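Local structure of methyltransferase FkbM (Methylobacillus flagellatus KT, 2PY6) at residues 34-39 with 145-149; 115-121 with 138-144; 203-207 with 396-401. The protein probably catalyses the transfer of methyl groups, acting as a methyltransferase. One frame throughout, in Å; residues are numbered along the deposited sequence.

Contact 1: residues 34-39 with 145-149; sequences PMFGIP and QAVRA
Two side-chain donors on one flank of helix 143-149 reach the backbone carbonyls of a tight turn. Arg148 NH1 donates to Phe36 O at 2.9 Å, and one helical turn earlier Gln145 NE2 donates to Gly37 O at 3.1 Å. Arg148 is extended at chi1 and chi2 (both t) before bending at chi3 (m); its NH1 also serves Leu198 O and its NE is paired with Asp162, so the guanidinium joins the turn to two other parts of the chain. Gln145 is m at chi1 and t at chi2.

The acceptors belong to a type II beta turn from Met35 to Ile38, closed by Ile38 N to Met35 O at 2.9 Å. Gly37, at phi/psi 89/-6, holds the position that calls for glycine: a CB there would be jammed against the preceding carbonyl and lie tight against Arg148 NH1. The nearest CA pairs are Ile38 with Gln145 (5.9 Å) and Met35 with Ala149 (6.1 Å).

Apolar contacts fill in beside the polar ones. Ile38 (m, m) sets CG2 3.7 Å from Ala149 CB and CD1 3.9 Å from Arg148 CB. Met35, a selenomethionine in the all-m rotamer, starts away from the helix but folds back, placing CE 3.9 Å from Ala149 CB. Phe36 (t) packs on Ala26, Ala29 and Leu30 of helix 19-32. Pro39 sits 3.8 Å, CD to NE2, from Gln145 and is the N-cap residue of helix 40-49. The arrangement is an interhelical loop with a glycine-containing type II turn, joining helices 19-32 and 40-49 and docked onto the helix that follows edge strand 140-142.

Contact 2: residues 115-121 with 138-144; sequences VALNTCR and IPHLNFE
Leu117 and Leu141 face the same side of the sheet, where Val115 CG1 lies 4.1 Å from Leu141 CD1 and Leu117 (t, p) brings CD1 to 4.5 Å from Phe143 CB. Val42 of helix 40-49 packs on Val115 and Leu141. Strands 115-118 and 140-142 run parallel, their axes 4.6 Å apart at 26°, with Ala116 opposite His140 and Leu117 opposite Leu141. Ala116 N to Pro139 O (2.9 Å), Leu141 N to Ala116 O (3.0 Å) and Asn118 N to Leu141 O (2.8 Å) bind this beta-alpha-beta unit, whose crossover is helix 123-135.

Beyond the strands, Asn118 OD1 accepts from Cys120 N at 3.2 Å in an Asx turn, while its ND2 bonds to Asp130. Asn142 N-caps helix 143-149, accepting from Gln145 N. One water joins Asn118 O (3.1 Å), Phe143 N (3.1 Å) and Arg121 NH1 (3.0 Å). Arg121 (chi1-chi3 m) forms a two-pronged salt bridge, NH1 to Glu144 OE1 at 3.0 Å and NH2 to Glu144 OE2 at 3.1 Å; NH2 also pairs with Asp400.

Contact 3: residues 203-207 with 396-401; sequences EYYHE and HHTPDR
A tyrosine and a histidine form an offset stack where a short helix meets a loop, with no direct hydrogen bond between the two segments. The ring centroids of Tyr205 and His396 are 4.2 Å apart and the planes at 22°, and Tyr205 CE1 lies over the imidazole face, 3.2 Å from His396 CE1. Tyr205 (chi1 m) projects from helix 203-208 toward the loop, and His396 (chi1 t) points back from the end of strand 392-396.

The loop is held in shape by its own hydrogen bonds. Thr398 OG1 accepts from Asp400 N at 3.2 Å in an ST turn, and His396 NE2 donates to Asp400 O at 2.6 Å. That same carbonyl lies over the Tyr205 ring, Asp400 O 3.8 Å from Tyr205 CD2. At the far end of the ring, Tyr205 OH is 3.3 Å from Arg401 CB, and a water links Tyr205 OH (2.8 Å) to Arg401 O (2.7 Å).

The closest CA pair is His206 with Pro399, 6.2 Å. His206 (chi1 m) directs its ring edge there, CE1 3.1 Å from Pro399 O, while its ND1 bonds to Glu209. His206 O accepts from Arg210 of the second subunit, so the helix also belongs to a subunit interface. The stack and bridging water link the segments; the carbonyl approaches are packing, so the fit probably depends on shape and the loop's hydrogen bonds.

In the fold
Contacts 1 and 2 share helix 143-149 and meet directly: Pro39 packs against Leu141, and Ala146 against Leu117 and Leu141. Contact 2 is buried within the N-terminal sheet and relies on strand pairing, whereas contact 1 is only partly buried and depends on side chains bonding to a turn. Contact 3, also buried, lies nearer the centre of the chain, beside the edge strand of the C-terminal sheet. It does not touch contact 1 but is tied to contact 2 by two salt bridges, Arg121 with Asp400 and Glu144 with Arg401. Charged pairs thus connect the loop at 396-401 to the N-terminal sheet region, and contact 3 alone adjoins another subunit.

Contact 1: residues 34-39 with 145-149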
loop_
_atom_site.group_PDB
_atom_site.type_symbol
_atom_site.label_atom_id
_atom_site.label_comp_id
_atom_site.label_asym_id
_atom_site.label_seq_id
_atom_site.Cartn_x
_atom_site.Cartn_y
_atom_site.Cartn_z
ATOM N N PRO A 34 -36.492 11.519 -25.779
ATOM C CA PRO A 34 -35.975 10.682 -24.707
ATOM C C PRO A 34 -34.472 10.357 -24.806
ATOM O O PRO A 34 -33.847 9.985 -23.812
ATOM C CB PRO A 34 -36.849 9.435 -24.787
ATOM C CG PRO A 34 -37.464 9.437 -26.026
ATOM C CD PRO A 34 -37.504 10.815 -26.568
HETATM N N MSE A 35 -33.887 10.532 -25.989
HETATM C CA MSE A 35 -32.463 10.316 -26.191
HETATM C C MSE A 35 -31.659 11.613 -25.974
HETATM O O MSE A 35 -30.447 11.645 -26.207
HETATM C CB MSE A 35 -32.236 9.736 -27.596
HETATM C CG MSE A 35 -32.918 8.387 -27.811
HETATM SE SE MSE A 35 -32.169 7.079 -26.562
HETATM C CE MSE A 35 -30.487 6.649 -27.518
ATOM N N PHE A 36 -32.318 12.673 -25.481
ATOM C CA PHE A 36 -31.643 13.913 -25.172
ATOM C C PHE A 36 -30.496 13.608 -24.253
ATOM O O PHE A 36 -30.646 12.848 -23.290
ATOM C CB PHE A 36 -32.550 14.912 -24.455
ATOM C CG PHE A 36 -31.786 16.143 -23.942
ATOM C CD1 PHE A 36 -31.304 17.113 -24.833
ATOM C CD2 PHE A 36 -31.550 16.323 -22.596
ATOM C CE1 PHE A 36 -30.620 18.217 -24.393
ATOM C CE2 PHE A 36 -30.889 17.421 -22.146
ATOM C CZ PHE A 36 -30.403 18.385 -23.043
ATOM N N GLY A 37 -29.343 14.177 -24.527
ATOM C CA GLY A 37 -28.196 13.930 -23.650
ATOM C C GLY A 37 -27.349 12.716 -24.037
ATOM O O GLY A 37 -26.294 12.465 -23.406
ATOM N N ILE A 38 -27.796 11.948 -25.039
ATOM C CA ILE A 38 -27.043 10.803 -25.503
ATOM C C ILE A 38 -26.170 11.241 -26.710
ATOM O O ILE A 38 -26.654 11.892 -27.614
ATOM C CB ILE A 38 -27.974 9.623 -25.870
ATOM C CG1 ILE A 38 -28.884 9.284 -24.676
ATOM C CG2 ILE A 38 -27.168 8.407 -26.328
ATOM C CD1 ILE A 38 -28.135 9.008 -23.352
ATOM N N PRO A 39 -24.861 10.921 -26.692
ATOM C CA PRO A 39 -24.008 11.308 -27.836
ATOM C C PRO A 39 -24.524 10.785 -29.170
ATOM O O PRO A 39 -24.913 9.630 -29.261
ATOM C CB PRO A 39 -22.653 10.693 -27.494
ATOM C CG PRO A 39 -22.684 10.517 -26.019
ATOM C CD PRO A 39 -24.096 10.212 -25.659
ATOM N N GLN A 145 -25.831 8.040 -18.934
ATOM C CA GLN A 145 -26.114 7.998 -20.376
ATOM C C GLN A 145 -26.466 6.589 -20.828
ATOM O O GLN A 145 -27.381 6.410 -21.634
ATOM C CB GLN A 145 -24.941 8.534 -21.192
ATOM C CG GLN A 145 -24.663 10.056 -20.976
ATOM C CD GLN A 145 -23.413 10.540 -21.708
ATOM O OE1 GLN A 145 -22.402 9.841 -21.764
ATOM N NE2 GLN A 145 -23.475 11.739 -22.255
ATOM N N ALA A 146 -25.746 5.588 -20.314
ATOM C CA ALA A 146 -26.074 4.196 -20.618
ATOM C C ALA A 146 -27.519 3.869 -20.191
ATOM O O ALA A 146 -28.281 3.283 -20.966
ATOM C CB ALA A 146 -25.122 3.245 -19.902
ATOM N N VAL A 147 -27.875 4.221 -18.946
ATOM C CA VAL A 147 -29.227 3.957 -18.414
ATOM C C VAL A 147 -30.309 4.547 -19.332
ATOM O O VAL A 147 -31.273 3.880 -19.649
ATOM C CB VAL A 147 -29.386 4.442 -16.974
ATOM C CG1 VAL A 147 -30.845 4.363 -16.511
ATOM C CG2 VAL A 147 -28.499 3.621 -16.044
ATOM N N ARG A 148 -30.100 5.775 -19.803
ATOM C CA ARG A 148 -31.050 6.436 -20.662
ATOM C C ARG A 148 -31.055 5.907 -22.084
ATOM O O ARG A 148 -32.117 5.730 -22.666
ATOM C CB ARG A 148 -30.782 7.949 -20.666
ATOM C CG ARG A 148 -31.766 8.765 -21.561
ATOM C CD ARG A 148 -31.505 10.261 -21.386
ATOM N NE ARG A 148 -31.923 10.721 -20.070
ATOM C CZ ARG A 148 -31.718 11.952 -19.617
ATOM N NH1 ARG A 148 -31.142 12.852 -20.390
ATOM N NH2 ARG A 148 -32.143 12.299 -18.406
ATOM N N ALA A 149 -29.873 5.646 -22.642
ATOM C CA ALA A 149 -29.750 5.233 -24.046
ATOM C C ALA A 149 -30.281 3.846 -24.336
ATOM O O ALA A 149 -30.728 3.582 -25.432
ATOM C CB ALA A 149 -28.296 5.346 -24.522
#

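Contact 2: residues 115-121 with 138-144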
loop_
_atom_site.group_PDB
_atom_site.type_symbol
_atom_site.label_atom_id
_atom_site.label_comp_id
_atom_site.label_asym_id
_atom_site.label_seq_id
_atom_site.Cartn_x
_atom_site.Cartn_y
_atom_site.Cartn_z
ATOM N N VAL A 115 -19.836 0.106 -28.804
ATOM C CA VAL A 115 -19.900 1.253 -27.902
ATOM C C VAL A 115 -19.094 0.931 -26.626
ATOM O O VAL A 115 -19.019 -0.229 -26.203
ATOM C CB VAL A 115 -21.349 1.560 -27.573
ATOM C CG1 VAL A 115 -21.467 2.747 -26.647
ATOM C CG2 VAL A 115 -22.141 1.820 -28.883
ATOM N N ALA A 116 -18.485 1.952 -26.022
ATOM C CA ALA A 116 -17.776 1.768 -24.767
ATOM C C ALA A 116 -18.515 2.467 -23.608
ATOM O O ALA A 116 -18.907 3.630 -23.698
ATOM C CB ALA A 116 -16.348 2.255 -24.881
ATOM N N LEU A 117 -18.749 1.735 -22.532
ATOM C CA LEU A 117 -19.313 2.334 -21.319
ATOM C C LEU A 117 -18.179 2.684 -20.357
ATOM O O LEU A 117 -17.562 1.799 -19.796
ATOM C CB LEU A 117 -20.303 1.394 -20.651
ATOM C CG LEU A 117 -20.791 1.745 -19.230
ATOM C CD1 LEU A 117 -21.232 3.186 -19.024
ATOM C CD2 LEU A 117 -21.928 0.822 -18.879
ATOM N N ASN A 118 -17.909 3.975 -20.179
ATOM C CA ASN A 118 -16.911 4.436 -19.222
ATOM C C ASN A 118 -17.582 4.417 -17.837
ATOM O O ASN A 118 -18.383 5.302 -17.520
ATOM C CB ASN A 118 -16.396 5.827 -19.602
ATOM C CG ASN A 118 -15.185 6.277 -18.779
ATOM O OD1 ASN A 118 -14.835 5.657 -17.794
ATOM N ND2 ASN A 118 -14.542 7.370 -19.204
ATOM N N THR A 119 -17.220 3.418 -17.016
ATOM C CA THR A 119 -17.768 3.238 -15.647
ATOM C C THR A 119 -17.049 4.068 -14.554
ATOM O O THR A 119 -17.517 4.137 -13.398
ATOM C CB THR A 119 -17.717 1.753 -15.196
ATOM O OG1 THR A 119 -16.349 1.322 -15.037
ATOM C CG2 THR A 119 -18.436 0.882 -16.163
ATOM N N CYS A 120 -15.928 4.678 -14.934
ATOM C CA CYS A 120 -15.118 5.495 -14.043
ATOM C C CYS A 120 -15.809 6.817 -13.728
ATOM O O CYS A 120 -16.471 7.404 -14.592
ATOM C CB CYS A 120 -13.754 5.708 -14.645
ATOM S SG CYS A 120 -12.898 4.110 -14.914
ATOM N N ARG A 121 -15.719 7.213 -12.454
ATOM C CA ARG A 121 -16.374 8.406 -11.929
ATOM C C ARG A 121 -15.378 9.468 -11.508
ATOM O O ARG A 121 -15.780 10.621 -11.348
ATOM C CB ARG A 121 -17.217 8.073 -10.686
ATOM C CG ARG A 121 -18.146 6.864 -10.757
ATOM C CD ARG A 121 -19.278 7.031 -11.709
ATOM N NE ARG A 121 -20.331 7.915 -11.201
ATOM C CZ ARG A 121 -21.496 8.111 -11.819
ATOM N NH1 ARG A 121 -21.746 7.515 -12.976
ATOM N NH2 ARG A 121 -22.415 8.910 -11.285
ATOM N N ILE A 138 -14.261 6.315 -30.894
ATOM C CA ILE A 138 -15.067 5.203 -30.403
ATOM C C ILE A 138 -16.271 5.762 -29.676
ATOM O O ILE A 138 -16.092 6.466 -28.700
ATOM C CB ILE A 138 -14.291 4.292 -29.397
ATOM C CG1 ILE A 138 -12.989 3.771 -30.018
ATOM C CG2 ILE A 138 -15.193 3.137 -28.899
ATOM C CD1 ILE A 138 -12.049 3.072 -29.023
ATOM N N PRO A 139 -17.501 5.419 -30.126
ATOM C CA PRO A 139 -18.711 5.908 -29.433
ATOM C C PRO A 139 -18.701 5.462 -27.967
ATOM O O PRO A 139 -18.436 4.279 -27.671
ATOM C CB PRO A 139 -19.856 5.261 -30.224
ATOM C CG PRO A 139 -19.286 4.947 -31.517
ATOM C CD PRO A 139 -17.861 4.562 -31.276
ATOM N N HIS A 140 -18.890 6.424 -27.062
ATOM C CA HIS A 140 -18.799 6.162 -25.630
ATOM C C HIS A 140 -19.847 6.893 -24.805
ATOM O O HIS A 140 -20.367 7.932 -25.230
ATOM C CB HIS A 140 -17.360 6.430 -25.109
ATOM C CG HIS A 140 -16.880 7.825 -25.302
ATOM N ND1 HIS A 140 -16.622 8.362 -26.542
ATOM C CD2 HIS A 140 -16.592 8.795 -24.402
ATOM C CE1 HIS A 140 -16.213 9.608 -26.398
ATOM N NE2 HIS A 140 -16.183 9.892 -25.107
ATOM N N LEU A 141 -20.112 6.330 -23.618
ATOM C CA LEU A 141 -21.142 6.789 -22.691
ATOM C C LEU A 141 -20.710 6.619 -21.265
ATOM O O LEU A 141 -20.004 5.689 -20.956
ATOM C CB LEU A 141 -22.370 5.872 -22.750
ATOM C CG LEU A 141 -23.183 5.701 -23.991
ATOM C CD1 LEU A 141 -24.007 4.440 -23.869
ATOM C CD2 LEU A 141 -24.048 6.918 -24.214
ATOM N N ASN A 142 -21.195 7.490 -20.399
ATOM C CA ASN A 142 -21.030 7.311 -18.954
ATOM C C ASN A 142 -22.270 6.492 -18.476
ATOM O O ASN A 142 -23.203 6.211 -19.286
ATOM C CB ASN A 142 -20.863 8.636 -18.219
ATOM C CG ASN A 142 -22.094 9.500 -18.246
ATOM O OD1 ASN A 142 -23.222 9.020 -18.265
ATOM N ND2 ASN A 142 -21.875 10.795 -18.208
ATOM N N PHE A 143 -22.286 6.109 -17.207
ATOM C CA PHE A 143 -23.349 5.260 -16.699
ATOM C C PHE A 143 -24.774 5.850 -16.815
ATOM O O PHE A 143 -25.696 5.152 -17.237
ATOM C CB PHE A 143 -23.063 4.815 -15.279
ATOM C CG PHE A 143 -24.039 3.815 -14.781
ATOM C CD1 PHE A 143 -23.879 2.471 -15.079
ATOM C CD2 PHE A 143 -25.143 4.217 -14.049
ATOM C CE1 PHE A 143 -24.794 1.556 -14.641
ATOM C CE2 PHE A 143 -26.058 3.300 -13.614
ATOM C CZ PHE A 143 -25.889 1.968 -13.913
ATOM N N GLU A 144 -24.939 7.126 -16.506
ATOM C CA GLU A 144 -26.272 7.739 -16.573
ATOM C C GLU A 144 -26.757 7.756 -18.001
ATOM O O GLU A 144 -27.948 7.526 -18.244
ATOM C CB GLU A 144 -26.285 9.160 -16.016
ATOM C CG GLU A 144 -26.334 9.255 -14.520
ATOM C CD GLU A 144 -25.076 8.793 -13.802
ATOM O OE1 GLU A 144 -23.979 8.893 -14.398
ATOM O OE2 GLU A 144 -25.206 8.355 -12.628
HETATM O O HOH W 1 -19.949 6.731 -15.265
#

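Contact 3: residues 203-207 with 396-401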
loop_
_atom_site.group_PDB
_atom_site.type_symbol
_atom_site.label_atom_id
_atom_site.label_comp_id
_atom_site.label_asym_id
_atom_site.label_seq_id
_atom_site.Cartn_x
_atom_site.Cartn_y
_atom_site.Cartn_z
ATOM N N GLU A 203 -20.317 17.120 -14.967
ATOM C CA GLU A 203 -19.661 18.421 -14.791
ATOM C C GLU A 203 -20.589 19.436 -14.104
ATOM O O GLU A 203 -20.094 20.394 -13.501
ATOM C CB GLU A 203 -19.116 18.979 -16.111
ATOM C CG GLU A 203 -17.890 18.255 -16.683
ATOM C CD GLU A 203 -16.660 18.297 -15.760
ATOM O OE1 GLU A 203 -16.359 19.349 -15.147
ATOM O OE2 GLU A 203 -15.976 17.271 -15.663
ATOM N N TYR A 204 -21.912 19.246 -14.195
ATOM C CA TYR A 204 -22.838 20.129 -13.463
ATOM C C TYR A 204 -22.601 20.105 -11.941
ATOM O O TYR A 204 -22.559 21.171 -11.336
ATOM C CB TYR A 204 -24.303 19.860 -13.809
ATOM C CG TYR A 204 -24.692 20.501 -15.087
ATOM C CD1 TYR A 204 -24.902 21.866 -15.141
ATOM C CD2 TYR A 204 -24.850 19.753 -16.256
ATOM C CE1 TYR A 204 -25.199 22.478 -16.349
ATOM C CE2 TYR A 204 -25.183 20.349 -17.465
ATOM C CZ TYR A 204 -25.367 21.708 -17.502
ATOM O OH TYR A 204 -25.697 22.320 -18.685
ATOM N N TYR A 205 -22.437 18.921 -11.348
ATOM C CA TYR A 205 -22.073 18.790 -9.925
ATOM C C TYR A 205 -20.742 19.444 -9.644
ATOM O O TYR A 205 -20.581 20.090 -8.623
ATOM C CB TYR A 205 -21.840 17.314 -9.476
ATOM C CG TYR A 205 -23.087 16.529 -9.306
ATOM C CD1 TYR A 205 -24.043 16.941 -8.382
ATOM C CD2 TYR A 205 -23.317 15.350 -10.015
ATOM C CE1 TYR A 205 -25.222 16.226 -8.173
ATOM C CE2 TYR A 205 -24.490 14.619 -9.803
ATOM C CZ TYR A 205 -25.450 15.073 -8.873
ATOM O OH TYR A 205 -26.655 14.401 -8.634
ATOM N N HIS A 206 -19.778 19.220 -10.539
ATOM C CA HIS A 206 -18.442 19.715 -10.326
ATOM C C HIS A 206 -18.337 21.227 -10.191
ATOM O O HIS A 206 -17.483 21.699 -9.460
ATOM C CB HIS A 206 -17.449 19.173 -11.365
ATOM C CG HIS A 206 -17.422 17.687 -11.465
ATOM N ND1 HIS A 206 -17.500 16.866 -10.361
ATOM C CD2 HIS A 206 -17.251 16.867 -12.529
ATOM C CE1 HIS A 206 -17.416 15.606 -10.746
ATOM N NE2 HIS A 206 -17.260 15.580 -12.057
ATOM N N GLU A 207 -19.230 21.971 -10.843
ATOM C CA GLU A 207 -19.217 23.427 -10.785
ATOM C C GLU A 207 -19.592 23.961 -9.416
ATOM O O GLU A 207 -19.208 25.063 -9.056
ATOM C CB GLU A 207 -20.225 24.034 -11.804
ATOM C CG GLU A 207 -19.886 23.888 -13.253
ATOM C CD GLU A 207 -18.723 24.736 -13.770
ATOM O OE1 GLU A 207 -18.046 25.508 -13.049
ATOM O OE2 GLU A 207 -18.465 24.583 -14.959
ATOM N N HIS A 396 -23.996 20.689 -2.261
ATOM C CA HIS A 396 -23.710 19.370 -2.762
ATOM C C HIS A 396 -22.300 19.023 -2.310
ATOM O O HIS A 396 -21.380 19.739 -2.641
ATOM C CB HIS A 396 -23.821 19.308 -4.275
ATOM C CG HIS A 396 -23.559 17.939 -4.800
ATOM N ND1 HIS A 396 -24.504 16.939 -4.741
ATOM C CD2 HIS A 396 -22.435 17.366 -5.282
ATOM C CE1 HIS A 396 -23.987 15.820 -5.211
ATOM N NE2 HIS A 396 -22.732 16.047 -5.540
ATOM N N HIS A 397 -22.127 17.907 -1.596
ATOM C CA HIS A 397 -20.843 17.598 -0.950
ATOM C C HIS A 397 -19.966 16.396 -1.402
ATOM O O HIS A 397 -19.116 15.950 -0.622
ATOM C CB HIS A 397 -21.057 17.440 0.541
ATOM C CG HIS A 397 -21.561 18.652 1.231
ATOM N ND1 HIS A 397 -20.723 19.575 1.816
ATOM C CD2 HIS A 397 -22.827 19.080 1.478
ATOM C CE1 HIS A 397 -21.449 20.532 2.381
ATOM N NE2 HIS A 397 -22.728 20.244 2.209
ATOM N N THR A 398 -20.160 15.869 -2.602
ATOM C CA THR A 398 -19.250 14.863 -3.146
ATOM C C THR A 398 -19.001 15.197 -4.621
ATOM O O THR A 398 -19.718 16.006 -5.196
ATOM C CB THR A 398 -19.802 13.381 -3.063
ATOM O OG1 THR A 398 -20.983 13.239 -3.868
ATOM C CG2 THR A 398 -20.091 12.950 -1.640
ATOM N N PRO A 399 -17.959 14.601 -5.226
ATOM C CA PRO A 399 -17.793 14.693 -6.680
ATOM C C PRO A 399 -18.786 13.797 -7.448
ATOM O O PRO A 399 -18.724 13.763 -8.655
ATOM C CB PRO A 399 -16.377 14.163 -6.933
ATOM C CG PRO A 399 -15.806 13.860 -5.601
ATOM C CD PRO A 399 -16.861 13.855 -4.585
ATOM N N ASP A 400 -19.688 13.085 -6.763
ATOM C CA ASP A 400 -20.616 12.187 -7.432
ATOM C C ASP A 400 -22.035 12.637 -7.082
ATOM O O ASP A 400 -22.231 13.788 -6.698
ATOM C CB ASP A 400 -20.288 10.736 -7.032
ATOM C CG ASP A 400 -20.738 9.727 -8.089
ATOM O OD1 ASP A 400 -21.815 9.944 -8.693
ATOM O OD2 ASP A 400 -20.039 8.718 -8.307
ATOM N N ARG A 401 -23.029 11.765 -7.203
ATOM C CA ARG A 401 -24.428 12.173 -6.974
ATOM C C ARG A 401 -24.891 12.103 -5.530
ATOM O O ARG A 401 -25.978 12.554 -5.184
ATOM C CB ARG A 401 -25.381 11.461 -7.964
ATOM C CG ARG A 401 -25.318 9.971 -8.038
ATOM C CD ARG A 401 -26.084 9.441 -9.232
ATOM N NE ARG A 401 -27.525 9.598 -9.097
ATOM C CZ ARG A 401 -28.409 9.179 -9.997
ATOM N NH1 ARG A 401 -28.007 8.573 -11.101
ATOM N NH2 ARG A 401 -29.704 9.356 -9.770
HETATM O O HOH W 2 -27.693 14.466 -6.006
#